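Local coordinates for spindle pole body-associated protein VIK1 (Saccharomyces cerevisiae, PDB 2O0A), which recruits the minus end-directed kinesin KAR3 to microtubules, targets or maintains it at the spindle pole body, and with it cross-links anti-parallel microtubules, at residues A[25-30]-A[261-266]; A[41-46]-A[62-67]. All coordinates share one frame; numbering follows the deposited sequence.

How the interactions relate
Both contacts lie in the C-terminal domain of VIK1, which has a kinesin motor fold but lacks a nucleotide-binding site. Interaction 1 closes a long loop of chain, joining strand 27-32 to strand 265-270 in parallel; interaction 2 is nested within that loop, their centres about 17 Å apart. Strand 63-66, the end strand of the mixed sheet, pairs with the other flank of 27-32, so the two contacts touch: Cys-28 N lies 2.7 Å from Asn-62 OD1, a probable hydrogen bond. Interaction 2 then joins this sheet edge to strand 41-44 of the small antiparallel sheet. Strand 27-32 thus links the contact that closes the chain to the one that meets the small sheet.

Interaction 1: A[25-30]-A[261-266]; sequences TMRCYA and DTKSFF
The start of a parallel strand pair in the central sheet of the kinesin-like motor fold brings 25-30 and 261-266 together. Cys-28 and Phe-266 form the bridge: Phe-266 N donates to Arg-27 O (2.9 Å), approaching from above the carbonyl plane, while Tyr-29 N reaches Phe-266 O in that carbonyl's plane with an N-H...O angle of 163°. On the face carrying Arg-27 and Phe-265, the Phe-265 ring, its CG anti to the backbone N (chi1 -173°), lies over one face of Tyr-29 in an offset stack with planes 8° apart. The overlap is toward the rim, and Phe-265 CZ comes as close as 3.3 Å to Tyr-29 CD2. On the face of Cys-28 and Phe-266, the bent chain of Met-26 sets SD at the edge of the Phe-266 ring, 3.8 Å from CE2, a Met-aromatic contact. Ahead of the bridge a water fills in for direct pairing, accepting from Arg-27 N and NH1 and donating to Ser-264 O at 2.7 Å. Arg-27 NH1 and Lys-263 NZ stand only 4.1 Å apart; Glu-21 forms salt bridges with both residues and probably offsets their repulsion. Helix 72-89 packs against Arg-27 and Lys-263, helix 276-289 touches Met-26, Cys-28 and Phe-266 on the other face, and strand 94-99 lies beyond strand 265-270.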
ATOM      1  N   THR A  25      -2.389 -13.600   9.680  1.00 23.52           N
ATOM      2  CA  THR A  25      -1.645 -13.634   8.429  1.00 23.69           C
ATOM      3  C   THR A  25      -1.194 -12.228   8.033  1.00 22.29           C
ATOM      4  O   THR A  25      -1.938 -11.262   8.220  1.00 22.49           O
ATOM      5  CB  THR A  25      -2.524 -14.198   7.282  1.00 24.34           C
ATOM      6  OG1 THR A  25      -3.280 -15.325   7.753  1.00 27.71           O
ATOM      7  CG2 THR A  25      -1.653 -14.637   6.126  1.00 26.97           C
ATOM      8  N   MET A  26       0.015 -12.132   7.490  1.00 20.87           N
ATOM      9  CA  MET A  26       0.513 -10.866   6.952  1.00 19.66           C
ATOM     10  C   MET A  26      -0.057 -10.682   5.545  1.00 19.10           C
ATOM     11  O   MET A  26       0.177 -11.511   4.655  1.00 20.12           O
ATOM     12  CB  MET A  26       2.046 -10.840   6.929  1.00 19.73           C
ATOM     13  CG  MET A  26       2.630  -9.601   6.274  1.00 19.79           C
ATOM     14  SD  MET A  26       2.117  -8.087   7.113  1.00 21.35           S
ATOM     15  CE  MET A  26       3.056  -8.212   8.621  1.00 22.72           C
ATOM     16  N   ARG A  27      -0.813  -9.598   5.350  1.00 17.50           N
ATOM     17  CA  ARG A  27      -1.500  -9.356   4.083  1.00 16.70           C
ATOM     18  C   ARG A  27      -0.514  -9.078   2.960  1.00 16.07           C
ATOM     19  O   ARG A  27       0.356  -8.210   3.074  1.00 16.28           O
ATOM     20  CB  ARG A  27      -2.461  -8.173   4.225  1.00 16.11           C
ATOM     21  CG  ARG A  27      -3.727  -8.502   4.953  1.00 15.20           C
ATOM     22  CD  ARG A  27      -4.508  -7.239   5.297  1.00 14.26           C
ATOM     23  NE  ARG A  27      -5.742  -7.588   5.995  1.00 14.35           N
ATOM     24  CZ  ARG A  27      -5.819  -7.845   7.298  1.00 14.43           C
ATOM     25  NH1 ARG A  27      -4.732  -7.819   8.060  1.00 17.31           N
ATOM     26  NH2 ARG A  27      -6.988  -8.145   7.840  1.00 17.95           N
ATOM     27  N   CYS A  28      -0.654  -9.845   1.876  1.00 15.53           N
ATOM     28  CA  CYS A  28       0.182  -9.690   0.683  1.00 15.82           C
ATOM     29  C   CYS A  28      -0.652 -10.034  -0.543  1.00 14.93           C
ATOM     30  O   CYS A  28      -1.125 -11.164  -0.714  1.00 15.68           O
ATOM     31  CB  CYS A  28       1.431 -10.554   0.781  1.00 15.93           C
ATOM     32  SG  CYS A  28       2.626 -10.273  -0.534  1.00 18.38           S
ATOM     33  N   TYR A  29      -0.882  -9.018  -1.370  1.00 14.68           N
ATOM     34  CA  TYR A  29      -1.746  -9.128  -2.526  1.00 13.65           C
ATOM     35  C   TYR A  29      -0.953  -8.867  -3.779  1.00 14.49           C
ATOM     36  O   TYR A  29      -0.081  -8.013  -3.765  1.00 14.11           O
ATOM     37  CB  TYR A  29      -2.849  -8.077  -2.413  1.00 13.74           C
ATOM     38  CG  TYR A  29      -3.883  -8.424  -1.362  1.00 12.79           C
ATOM     39  CD1 TYR A  29      -5.132  -8.881  -1.750  1.00 14.75           C
ATOM     40  CD2 TYR A  29      -3.613  -8.291   0.017  1.00 13.55           C
ATOM     41  CE1 TYR A  29      -6.105  -9.204  -0.805  1.00 14.24           C
ATOM     42  CE2 TYR A  29      -4.582  -8.613   0.969  1.00 13.74           C
ATOM     43  CZ  TYR A  29      -5.810  -9.065   0.546  1.00 14.00           C
ATOM     44  OH  TYR A  29      -6.782  -9.386   1.474  1.00 14.86           O
ATOM     45  N   ALA A  30      -1.247  -9.604  -4.851  1.00 13.56           N
ATOM     46  CA  ALA A  30      -0.612  -9.351  -6.145  1.00 13.09           C
ATOM     47  C   ALA A  30      -1.611  -8.672  -7.060  1.00 12.94           C
ATOM     48  O   ALA A  30      -2.736  -9.152  -7.220  1.00 15.09           O
ATOM     49  CB  ALA A  30      -0.137 -10.670  -6.769  1.00 14.14           C
ATOM     50  N   ASP A 261       4.560  -1.944  14.348  1.00 20.50           N
ATOM     51  CA  ASP A 261       3.661  -1.140  15.181  1.00 20.91           C
ATOM     52  C   ASP A 261       2.368  -0.674  14.525  1.00 20.46           C
ATOM     53  O   ASP A 261       1.564   0.010  15.168  1.00 21.29           O
ATOM     54  CB  ASP A 261       4.420   0.069  15.744  1.00 21.69           C
ATOM     55  CG  ASP A 261       5.566  -0.331  16.675  0.50 23.99           C
ATOM     56  OD1 ASP A 261       5.698  -1.527  17.015  1.00 29.86           O
ATOM     57  OD2 ASP A 261       6.336   0.563  17.077  0.50 26.98           O
ATOM     58  N   THR A 262       2.170  -1.033  13.254  1.00 18.79           N
ATOM     59  CA  THR A 262       0.915  -0.723  12.553  1.00 17.33           C
ATOM     60  C   THR A 262       0.423  -1.975  11.842  1.00 17.02           C
ATOM     61  O   THR A 262       1.199  -2.924  11.648  1.00 17.81           O
ATOM     62  CB  THR A 262       1.055   0.476  11.539  1.00 17.34           C
ATOM     63  OG1 THR A 262       1.883   0.090  10.434  1.00 16.63           O
ATOM     64  CG2 THR A 262       1.679   1.690  12.189  1.00 16.08           C
ATOM     65  N   LYS A 263      -0.859  -1.993  11.479  1.00 16.44           N
ATOM     66  CA  LYS A 263      -1.406  -3.057  10.653  1.00 16.06           C
ATOM     67  C   LYS A 263      -0.896  -2.838   9.237  1.00 15.15           C
ATOM     68  O   LYS A 263      -0.881  -1.712   8.764  1.00 15.14           O
ATOM     69  CB  LYS A 263      -2.935  -3.030  10.622  1.00 17.23           C
ATOM     70  CG  LYS A 263      -3.624  -3.260  11.957  1.00 19.71           C
ATOM     71  CD  LYS A 263      -3.543  -4.713  12.363  1.00 23.01           C
ATOM     72  CE  LYS A 263      -4.580  -5.569  11.666  1.00 24.27           C
ATOM     73  NZ  LYS A 263      -4.473  -6.999  12.117  1.00 26.23           N
ATOM     74  N   SER A 264      -0.492  -3.924   8.582  1.00 15.34           N
ATOM     75  CA  SER A 264       0.110  -3.843   7.238  1.00 14.13           C
ATOM     76  C   SER A 264      -0.694  -4.499   6.121  1.00 13.73           C
ATOM     77  O   SER A 264      -1.426  -5.476   6.307  1.00 14.34           O
ATOM     78  CB  SER A 264       1.525  -4.457   7.222  1.00 13.56           C
ATOM     79  OG  SER A 264       2.414  -3.802   8.107  1.00 15.30           O
ATOM     80  N   PHE A 265      -0.514  -3.955   4.924  1.00 12.62           N
ATOM     81  CA  PHE A 265      -1.092  -4.532   3.720  1.00 11.71           C
ATOM     82  C   PHE A 265      -0.041  -4.356   2.637  1.00 11.87           C
ATOM     83  O   PHE A 265       0.213  -3.227   2.198  1.00 11.94           O
ATOM     84  CB  PHE A 265      -2.367  -3.741   3.372  1.00 11.89           C
ATOM     85  CG  PHE A 265      -3.199  -4.302   2.229  1.00 12.52           C
ATOM     86  CD1 PHE A 265      -4.526  -4.685   2.461  1.00 10.84           C
ATOM     87  CD2 PHE A 265      -2.709  -4.349   0.907  1.00 10.74           C
ATOM     88  CE1 PHE A 265      -5.351  -5.145   1.420  1.00 12.72           C
ATOM     89  CE2 PHE A 265      -3.525  -4.826  -0.135  1.00 12.54           C
ATOM     90  CZ  PHE A 265      -4.851  -5.217   0.125  1.00 10.91           C
ATOM     91  N   PHE A 266       0.578  -5.456   2.199  1.00 12.09           N
ATOM     92  CA  PHE A 266       1.561  -5.367   1.113  1.00 13.15           C
ATOM     93  C   PHE A 266       0.867  -5.576  -0.218  1.00 12.44           C
ATOM     94  O   PHE A 266       0.083  -6.510  -0.382  1.00 13.08           O
ATOM     95  CB  PHE A 266       2.671  -6.407   1.304  1.00 13.17           C
ATOM     96  CG  PHE A 266       3.634  -6.066   2.407  1.00 13.44           C
ATOM     97  CD1 PHE A 266       4.829  -5.404   2.122  1.00 14.63           C
ATOM     98  CD2 PHE A 266       3.337  -6.378   3.743  1.00 15.02           C
ATOM     99  CE1 PHE A 266       5.729  -5.087   3.159  1.00 15.09           C
ATOM    100  CE2 PHE A 266       4.240  -6.053   4.776  1.00 15.60           C
ATOM    101  CZ  PHE A 266       5.425  -5.416   4.478  1.00 15.71           C
TER
HETATM  102  O   HOH W   1      -1.772  -7.829   7.554  1.00 17.77           O

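Interaction 2: A[41-46]-A[62-67]; sequences LLFDYE and NRVIPH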
ATOM      1  N   LEU A  41       3.995 -17.945 -16.943  1.00 25.68           N
ATOM      2  CA  LEU A  41       3.459 -17.700 -15.607  1.00 25.55           C
ATOM      3  C   LEU A  41       1.992 -18.105 -15.603  1.00 25.22           C
ATOM      4  O   LEU A  41       1.242 -17.727 -16.506  1.00 26.21           O
ATOM      5  CB  LEU A  41       3.612 -16.227 -15.214  1.00 25.04           C
ATOM      6  CG  LEU A  41       4.874 -15.837 -14.418  1.00 27.36           C
ATOM      7  CD1 LEU A  41       4.770 -14.347 -14.053  1.00 25.26           C
ATOM      8  CD2 LEU A  41       5.049 -16.685 -13.175  1.00 27.25           C
ATOM      9  N   LEU A  42       1.600 -18.901 -14.612  1.00 24.20           N
ATOM     10  CA  LEU A  42       0.226 -19.371 -14.495  1.00 24.30           C
ATOM     11  C   LEU A  42      -0.474 -18.630 -13.375  1.00 23.28           C
ATOM     12  O   LEU A  42       0.078 -18.486 -12.282  1.00 23.40           O
ATOM     13  CB  LEU A  42       0.164 -20.882 -14.246  1.00 24.54           C
ATOM     14  CG  LEU A  42       0.573 -21.862 -15.359  1.00 26.29           C
ATOM     15  CD1 LEU A  42       0.256 -21.352 -16.770  0.20 25.50           C
ATOM     16  CD2 LEU A  42       2.037 -22.244 -15.242  1.00 26.63           C
ATOM     17  N   PHE A  43      -1.676 -18.142 -13.658  1.00 22.66           N
ATOM     18  CA  PHE A  43      -2.440 -17.372 -12.677  1.00 21.95           C
ATOM     19  C   PHE A  43      -3.698 -18.089 -12.269  1.00 21.86           C
ATOM     20  O   PHE A  43      -4.536 -18.409 -13.111  1.00 22.34           O
ATOM     21  CB  PHE A  43      -2.823 -16.009 -13.243  1.00 22.30           C
ATOM     22  CG  PHE A  43      -1.656 -15.191 -13.655  1.00 21.62           C
ATOM     23  CD1 PHE A  43      -1.049 -14.321 -12.758  1.00 22.15           C
ATOM     24  CD2 PHE A  43      -1.142 -15.296 -14.943  1.00 21.45           C
ATOM     25  CE1 PHE A  43       0.054 -13.569 -13.138  1.00 22.80           C
ATOM     26  CE2 PHE A  43      -0.041 -14.552 -15.324  1.00 20.08           C
ATOM     27  CZ  PHE A  43       0.550 -13.681 -14.429  1.00 22.19           C
ATOM     28  N   ASP A  44      -3.820 -18.323 -10.969  1.00 20.81           N
ATOM     29  CA  ASP A  44      -5.035 -18.866 -10.382  1.00 20.80           C
ATOM     30  C   ASP A  44      -5.729 -17.752  -9.583  1.00 20.21           C
ATOM     31  O   ASP A  44      -5.418 -17.517  -8.414  1.00 19.89           O
ATOM     32  CB  ASP A  44      -4.692 -20.079  -9.503  1.00 21.17           C
ATOM     33  CG  ASP A  44      -5.930 -20.767  -8.933  1.00 22.49           C
ATOM     34  OD1 ASP A  44      -7.027 -20.151  -8.937  1.00 24.31           O
ATOM     35  OD2 ASP A  44      -5.808 -21.933  -8.487  1.00 22.69           O
ATOM     36  N   TYR A  45      -6.688 -17.094 -10.228  1.00 19.89           N
ATOM     37  CA  TYR A  45      -7.356 -15.933  -9.637  1.00 20.30           C
ATOM     38  C   TYR A  45      -8.377 -16.332  -8.566  1.00 20.64           C
ATOM     39  O   TYR A  45      -8.768 -15.510  -7.738  1.00 20.49           O
ATOM     40  CB  TYR A  45      -8.022 -15.096 -10.734  1.00 20.08           C
ATOM     41  CG  TYR A  45      -7.053 -14.435 -11.700  1.00 19.66           C
ATOM     42  CD1 TYR A  45      -6.245 -13.373 -11.290  1.00 20.13           C
ATOM     43  CD2 TYR A  45      -6.948 -14.859 -13.028  1.00 19.96           C
ATOM     44  CE1 TYR A  45      -5.354 -12.754 -12.171  1.00 20.29           C
ATOM     45  CE2 TYR A  45      -6.056 -14.231 -13.930  1.00 18.87           C
ATOM     46  CZ  TYR A  45      -5.253 -13.192 -13.484  1.00 19.84           C
ATOM     47  OH  TYR A  45      -4.393 -12.538 -14.336  1.00 19.56           O
ATOM     48  N   GLU A  46      -8.820 -17.591  -8.585  1.00 21.56           N
ATOM     49  CA  GLU A  46      -9.740 -18.086  -7.555  1.00 21.89           C
ATOM     50  C   GLU A  46      -9.021 -18.414  -6.248  1.00 21.80           C
ATOM     51  O   GLU A  46      -9.535 -18.137  -5.162  1.00 21.58           O
ATOM     52  CB  GLU A  46     -10.524 -19.318  -8.042  1.00 22.87           C
ATOM     53  CG  GLU A  46     -11.827 -19.003  -8.764  1.00 24.82           C
ATOM     54  CD  GLU A  46     -12.937 -18.562  -7.830  0.10 24.59           C
ATOM     55  OE1 GLU A  46     -13.409 -17.416  -7.975  0.10 24.91           O
ATOM     56  OE2 GLU A  46     -13.338 -19.359  -6.953  0.10 25.18           O
ATOM     57  N   ASN A  62      -2.812 -13.515  -0.628  1.00 17.58           N
ATOM     58  CA  ASN A  62      -4.173 -13.487  -0.117  1.00 17.39           C
ATOM     59  C   ASN A  62      -5.179 -13.428  -1.268  1.00 17.00           C
ATOM     60  O   ASN A  62      -6.237 -14.078  -1.228  1.00 18.09           O
ATOM     61  CB  ASN A  62      -4.351 -12.343   0.886  1.00 17.42           C
ATOM     62  CG  ASN A  62      -3.463 -12.517   2.106  1.00 19.28           C
ATOM     63  OD1 ASN A  62      -2.526 -11.769   2.298  1.00 22.17           O
ATOM     64  ND2 ASN A  62      -3.722 -13.554   2.895  1.00 21.06           N
ATOM     65  N   ARG A  63      -4.839 -12.671  -2.305  1.00 16.54           N
ATOM     66  CA  ARG A  63      -5.608 -12.643  -3.540  1.00 15.93           C
ATOM     67  C   ARG A  63      -4.698 -12.151  -4.662  1.00 15.66           C
ATOM     68  O   ARG A  63      -3.817 -11.316  -4.428  1.00 14.85           O
ATOM     69  CB  ARG A  63      -6.842 -11.743  -3.382  1.00 16.73           C
ATOM     70  CG  ARG A  63      -7.719 -11.643  -4.616  1.00 17.66           C
ATOM     71  CD  ARG A  63      -9.139 -11.263  -4.269  1.00 19.65           C
ATOM     72  NE  ARG A  63      -9.905 -12.325  -3.601  1.00 19.83           N
ATOM     73  CZ  ARG A  63     -10.461 -13.364  -4.223  1.00 20.54           C
ATOM     74  NH1 ARG A  63     -10.332 -13.520  -5.536  1.00 21.20           N
ATOM     75  NH2 ARG A  63     -11.155 -14.255  -3.523  1.00 21.43           N
ATOM     76  N   VAL A  64      -4.910 -12.695  -5.857  1.00 15.04           N
ATOM     77  CA  VAL A  64      -4.279 -12.250  -7.104  1.00 15.64           C
ATOM     78  C   VAL A  64      -5.343 -11.514  -7.900  1.00 16.05           C
ATOM     79  O   VAL A  64      -6.403 -12.054  -8.234  1.00 15.53           O
ATOM     80  CB  VAL A  64      -3.680 -13.443  -7.899  1.00 15.81           C
ATOM     81  CG1 VAL A  64      -3.210 -12.986  -9.282  1.00 17.31           C
ATOM     82  CG2 VAL A  64      -2.540 -14.037  -7.101  1.00 16.66           C
ATOM     83  N   ILE A  65      -5.072 -10.244  -8.163  1.00 15.62           N
ATOM     84  CA  ILE A  65      -6.055  -9.335  -8.712  1.00 15.75           C
ATOM     85  C   ILE A  65      -5.673  -8.936 -10.127  1.00 17.07           C
ATOM     86  O   ILE A  65      -4.619  -8.350 -10.329  1.00 15.25           O
ATOM     87  CB  ILE A  65      -6.138  -8.052  -7.819  1.00 15.75           C
ATOM     88  CG1 ILE A  65      -6.551  -8.415  -6.390  1.00 15.94           C
ATOM     89  CG2 ILE A  65      -7.092  -7.040  -8.411  1.00 14.52           C
ATOM     90  CD1 ILE A  65      -6.224  -7.319  -5.363  1.00 15.58           C
ATOM     91  N   PRO A  66      -6.539  -9.224 -11.112  1.00 17.86           N
ATOM     92  CA  PRO A  66      -6.208  -8.871 -12.493  1.00 18.74           C
ATOM     93  C   PRO A  66      -6.534  -7.417 -12.838  1.00 19.14           C
ATOM     94  O   PRO A  66      -7.701  -7.017 -12.819  1.00 19.68           O
ATOM     95  CB  PRO A  66      -7.073  -9.839 -13.311  1.00 18.80           C
ATOM     96  CG  PRO A  66      -8.260 -10.102 -12.435  1.00 18.64           C
ATOM     97  CD  PRO A  66      -7.846  -9.899 -11.004  1.00 18.78           C
ATOM     98  N   HIS A  67      -5.504  -6.648 -13.172  1.00 20.43           N
ATOM     99  CA  HIS A  67      -5.660  -5.245 -13.538  1.00 22.17           C
ATOM    100  C   HIS A  67      -6.538  -5.004 -14.785  1.00 22.85           C
ATOM    101  O   HIS A  67      -7.193  -3.977 -14.885  1.00 24.15           O
ATOM    102  CB  HIS A  67      -4.286  -4.588 -13.715  1.00 23.13           C
ATOM    103  CG  HIS A  67      -4.334  -3.094 -13.815  1.00 26.29           C
ATOM    104  ND1 HIS A  67      -4.063  -2.268 -12.744  1.00 30.47           N
ATOM    105  CD2 HIS A  67      -4.590  -2.276 -14.865  1.00 29.09           C
ATOM    106  CE1 HIS A  67      -4.174  -1.009 -13.124  1.00 29.66           C
ATOM    107  NE2 HIS A  67      -4.496  -0.985 -14.405  1.00 31.29           N
TER
HETATM  108  O   HOH W   2      -6.964 -14.825  -5.952  1.00 18.95           O
HETATM  109  O   HOH W   3     -12.446 -15.705  -6.273  1.00 37.98           O
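With CG anti to its carbonyl carbon (chi1 -66°), Tyr-45 swings its ring across to strand 63-66, where Val-64, with CG1 anti to the backbone N (chi1 172°), presents that methyl to the ring. Val-64 CG1 meets Tyr-45 CE1 at 3.6 Å, and Val-64 O lies at the ring's edge, 3.3 Å from CD1. Pro-66 covers one face, its CG 4.3 Å from the centroid of the Tyr-45 ring in a CH-pi contact. Phe-43 CB lies against the opposite face, so the ring is held between Phe-43 and Pro-66. Strand 41-44 opens the small three-stranded antiparallel sheet that flanks the central sheet in the kinesin motor fold, and Tyr-45, just past its end, packs against strand 63-66 of the central sheet, its OH hydrogen-bonded to Glu-34. An alanine here would remove the ring that Pro-66 and Val-64 pack on and the hydroxyl bonded to Glu-34, and would probably loosen the join between the two sheets. The backbones meet through water: one molecule donates to Tyr-45 O (2.6 Å) and accepts from Val-64 N. A second spans Glu-46 OE1 and Arg-63 NH1. Arg-63 also turns NE to a salt bridge with Glu-16 of helix 4-23.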